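Diguanylate cyclase (Xanthomonas campestris pv. campestris, PDB 5H5O) binds cyclic GMP through its cyclic nucleotide-binding domain, the part crystallised here, and probably makes cyclic di-GMP from two GTP through a GGDEF domain. Local coordinates at the interface of chains A and B. Coordinates in Å, arbitrary orientation; residue numbers count along the deposited sequence, not the author numbering. Chains: chain A/B, Diguanylate cyclase.

Contact 1: the interface of chains A and B. Residues chain A 69, 73, 120; chain B 117-118, 121.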
ATOM      1  N   LEU A  69       7.563  -2.553  -3.867  1.00 22.65           N
ATOM      2  CA  LEU A  69       7.734  -3.181  -2.550  1.00 26.20           C
ATOM      3  C   LEU A  69       9.179  -3.095  -2.066  1.00 25.18           C
ATOM      4  O   LEU A  69       9.440  -2.746  -0.908  1.00 19.79           O
ATOM      5  CB  LEU A  69       7.299  -4.654  -2.568  1.00 22.14           C
ATOM      6  CG  LEU A  69       5.857  -4.963  -2.978  1.00 30.28           C
ATOM      7  CD1 LEU A  69       5.578  -6.464  -2.875  1.00 33.36           C
ATOM      8  CD2 LEU A  69       4.855  -4.165  -2.140  1.00 29.40           C
ATOM      9  N   ILE A  73       9.729  -0.829   1.337  1.00 33.10           N
ATOM     10  CA  ILE A  73       9.815  -1.665   2.521  1.00 27.20           C
ATOM     11  C   ILE A  73      11.261  -2.069   2.744  1.00 36.42           C
ATOM     12  O   ILE A  73      11.816  -2.832   1.970  1.00 35.92           O
ATOM     13  CB  ILE A  73       8.973  -2.916   2.312  1.00 24.22           C
ATOM     14  CG1 ILE A  73       7.558  -2.504   1.912  1.00 20.05           C
ATOM     15  CG2 ILE A  73       8.943  -3.807   3.566  1.00 24.04           C
ATOM     16  CD1 ILE A  73       6.762  -3.661   1.386  1.00 24.53           C
ATOM     17  N   VAL A 120      -1.570  -4.125  -4.994  1.00 42.80           N
ATOM     18  CA  VAL A 120      -0.909  -5.093  -4.127  1.00 43.20           C
ATOM     19  C   VAL A 120      -1.886  -5.939  -3.304  1.00 50.64           C
ATOM     20  O   VAL A 120      -1.637  -7.121  -3.059  1.00 43.15           O
ATOM     21  CB  VAL A 120       0.135  -4.402  -3.228  1.00 46.89           C
ATOM     22  CG1 VAL A 120       0.688  -5.363  -2.180  1.00 52.75           C
ATOM     23  CG2 VAL A 120       1.267  -3.863  -4.096  1.00 53.42           C
TER
ATOM     24  N   ILE B 117       1.633   0.531   3.661  1.00 33.75           N
ATOM     25  CA  ILE B 117       2.135  -0.506   2.767  1.00 31.81           C
ATOM     26  C   ILE B 117       3.088  -1.433   3.506  1.00 30.28           C
ATOM     27  O   ILE B 117       2.983  -2.645   3.384  1.00 32.31           O
ATOM     28  CB  ILE B 117       2.829   0.093   1.551  1.00 32.43           C
ATOM     29  CG1 ILE B 117       1.786   0.748   0.657  1.00 21.11           C
ATOM     30  CG2 ILE B 117       3.597  -0.997   0.776  1.00 33.20           C
ATOM     31  CD1 ILE B 117       2.376   1.474  -0.552  1.00 24.59           C
ATOM     32  N   VAL B 118       3.997  -0.861   4.290  1.00 22.70           N
ATOM     33  CA  VAL B 118       4.889  -1.670   5.112  1.00 26.67           C
ATOM     34  C   VAL B 118       4.105  -2.597   6.048  1.00 37.76           C
ATOM     35  O   VAL B 118       4.427  -3.778   6.176  1.00 40.87           O
ATOM     36  CB  VAL B 118       5.837  -0.805   5.955  1.00 26.76           C
ATOM     37  CG1 VAL B 118       6.633  -1.685   6.908  1.00 28.79           C
ATOM     38  CG2 VAL B 118       6.781   0.028   5.042  1.00 30.43           C
ATOM     39  N   VAL B 121       2.146  -5.527   4.032  1.00 61.89           N
ATOM     40  CA  VAL B 121       2.982  -6.609   3.532  1.00 74.63           C
ATOM     41  C   VAL B 121       3.696  -7.231   4.731  1.00 83.94           C
ATOM     42  O   VAL B 121       4.924  -7.318   4.757  1.00 89.36           O
ATOM     43  CB  VAL B 121       3.982  -6.110   2.451  1.00 72.92           C
ATOM     44  CG1 VAL B 121       4.655  -7.285   1.724  1.00 75.93           C
ATOM     45  CG2 VAL B 121       3.258  -5.226   1.440  1.00 73.48           C
TER
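A:Ile73 carries the chain A side of this apolar patch, pointing its terminal methyl at B:Val121, just past the last helix of chain B. Its CD1 lies 3.8 Å from CG2 of B:Val121, and the same methyl is 3.9 Å from CB of that valine, against the branch point as well as one arm; B:Val121 is poorly ordered, so both distances deserve caution. The chain is extended beyond CB (chi2 167°), which carries CD1 well away from the A:Ile73 backbone. CD1 also comes within 4.2 Å of the branch methyl CG2 of B:Ile117, one helical turn before B:Val121. Further back, CG1 of A:Ile73 passes CG2 of B:Val118 at 4.1 Å, the two side chains running in opposite directions. Burial marks A:Ile73 as the tight part: it hides 57 Å² against chain B, compared with 23 Å² for A:Leu69 and 14 Å² for A:Val120. On this looser side CD2 of A:Leu69 meets CG2 of B:Val121 at 4.1 Å, while CG1 of A:Val120 stays 4.4 Å from the same B:Val121 methyl. No nitrogen or oxygen bonds across; the patch rests on van der Waals contact. In the fold, A:Leu69, in the short helix 68-72, is flanked in sequence by the cyclic GMP-binding residues A:Glu68 and A:Gly70; A:Ile73 follows in the loop, and A:Val120 sits near the C-terminal end of helix 106-121. B:Ile117 and B:Val118 lie in the last turns of helix 106-120.

Contact 2: the interface of chains A and B. Residues chain A 106-107, 110; chain B 106-107, 110.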
ATOM      1  N   PRO A 106       4.338  15.741  -3.286  1.00 26.23           N
ATOM      2  CA  PRO A 106       3.720  14.761  -2.401  1.00 23.89           C
ATOM      3  C   PRO A 106       2.371  14.312  -2.908  1.00 24.25           C
ATOM      4  O   PRO A 106       2.023  13.144  -2.707  1.00 20.50           O
ATOM      5  CB  PRO A 106       3.570  15.517  -1.075  1.00 26.76           C
ATOM      6  CG  PRO A 106       3.634  16.972  -1.439  1.00 27.64           C
ATOM      7  CD  PRO A 106       4.533  17.050  -2.627  1.00 24.56           C
ATOM      8  N   SER A 107       1.632  15.208  -3.554  1.00 21.71           N
ATOM      9  CA  SER A 107       0.291  14.873  -4.018  1.00 21.59           C
ATOM     10  C   SER A 107       0.345  13.798  -5.112  1.00 34.55           C
ATOM     11  O   SER A 107      -0.449  12.851  -5.110  1.00 25.05           O
ATOM     12  CB  SER A 107      -0.444  16.129  -4.504  1.00 28.67           C
ATOM     13  OG  SER A 107      -1.777  15.827  -4.895  1.00 35.97           O
ATOM     14  N   ALA A 110       1.217  10.493  -3.440  1.00 24.94           N
ATOM     15  CA  ALA A 110       0.132   9.916  -2.643  1.00 27.05           C
ATOM     16  C   ALA A 110      -0.839   9.182  -3.546  1.00 19.82           C
ATOM     17  O   ALA A 110      -1.309   8.086  -3.230  1.00 23.23           O
ATOM     18  CB  ALA A 110      -0.596  11.003  -1.831  1.00 20.92           C
TER
ATOM     19  N   PRO B 106      -1.149  16.612   1.383  1.00 26.86           N
ATOM     20  CA  PRO B 106      -0.724  15.405   0.677  1.00 24.84           C
ATOM     21  C   PRO B 106       0.541  14.797   1.242  1.00 22.42           C
ATOM     22  O   PRO B 106       0.682  13.572   1.206  1.00 24.55           O
ATOM     23  CB  PRO B 106      -0.514  15.885  -0.764  1.00 20.05           C
ATOM     24  CG  PRO B 106      -0.390  17.381  -0.670  1.00 21.95           C
ATOM     25  CD  PRO B 106      -1.228  17.785   0.492  1.00 25.02           C
ATOM     26  N   SER B 107       1.433  15.620   1.779  1.00 20.09           N
ATOM     27  CA  SER B 107       2.692  15.101   2.296  1.00 19.86           C
ATOM     28  C   SER B 107       2.483  14.161   3.486  1.00 32.76           C
ATOM     29  O   SER B 107       3.096  13.091   3.574  1.00 24.66           O
ATOM     30  CB  SER B 107       3.624  16.250   2.670  1.00 27.17           C
ATOM     31  OG  SER B 107       4.870  15.761   3.124  1.00 33.69           O
ATOM     32  N   ALA B 110       0.932  10.897   2.288  1.00 29.28           N
ATOM     33  CA  ALA B 110       1.886  10.047   1.574  1.00 25.63           C
ATOM     34  C   ALA B 110       2.712   9.243   2.571  1.00 20.10           C
ATOM     35  O   ALA B 110       2.962   8.048   2.393  1.00 21.73           O
ATOM     36  CB  ALA B 110       2.798  10.911   0.677  1.00 25.10           C
TER
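The ring of A:Pro106 packs against the backbone of B:Ser107 where the final helices of the two chains begin, and B:Pro106 repeats the arrangement on A:Ser107. Followed outward, CB of A:Pro106 makes the nearer approach: it is 3.5 Å from CA of B:Ser107 and 3.6 Å from its backbone N, so the proline carbon rests on the first turn of the partner helix. The next ring atom, CG, stands farther off, 4.1 Å from both CG of B:Pro106 and the backbone N of B:Ser107, and the two rings pass at an oblique angle. The serine side chain meets the proline with its carbon: CB of A:Ser107 is 3.7 Å from CB of B:Pro106. With OG anti to the backbone N (chi1 -177°), the hydroxyl turns away from the B:Pro106 ring and CB faces the proline. Within this patch no N or O of one chain comes within bonding reach of the other. One turn on, the methyl CB of A:Ala110 lies 4.2 Å from the carbonyl O of B:Pro106, a minor contact close to the two-fold axis that hides 8 Å² of the alanine. Proline burial is nearly equal in the two copies, 48 Å² for A:Pro106 and 51 Å² for B:Pro106, consistent with the two-fold symmetry. The patch lies at the N-terminal ends of helix 106-121 of chain A and helix 106-120 of chain B, just after helix 95-104 in each chain.

About 17 Å separates the C-alpha centres of contact 1 and contact 2, which occupy opposite ends of the final helices; those of both chains enter both contacts. Contact 2 pairs their starts across the two-fold axis; contact 1 joins the far end of the chain B helix to the short helix 68-72, its following loop and the end of helix 106-121 in chain A, and has a twin with chains exchanged. Both are apolar. Since contact 1 borders cyclic GMP-binding residues, ligand binding could be felt at the dimer interface, although this structure alone does not show such coupling or establish the biological dimer.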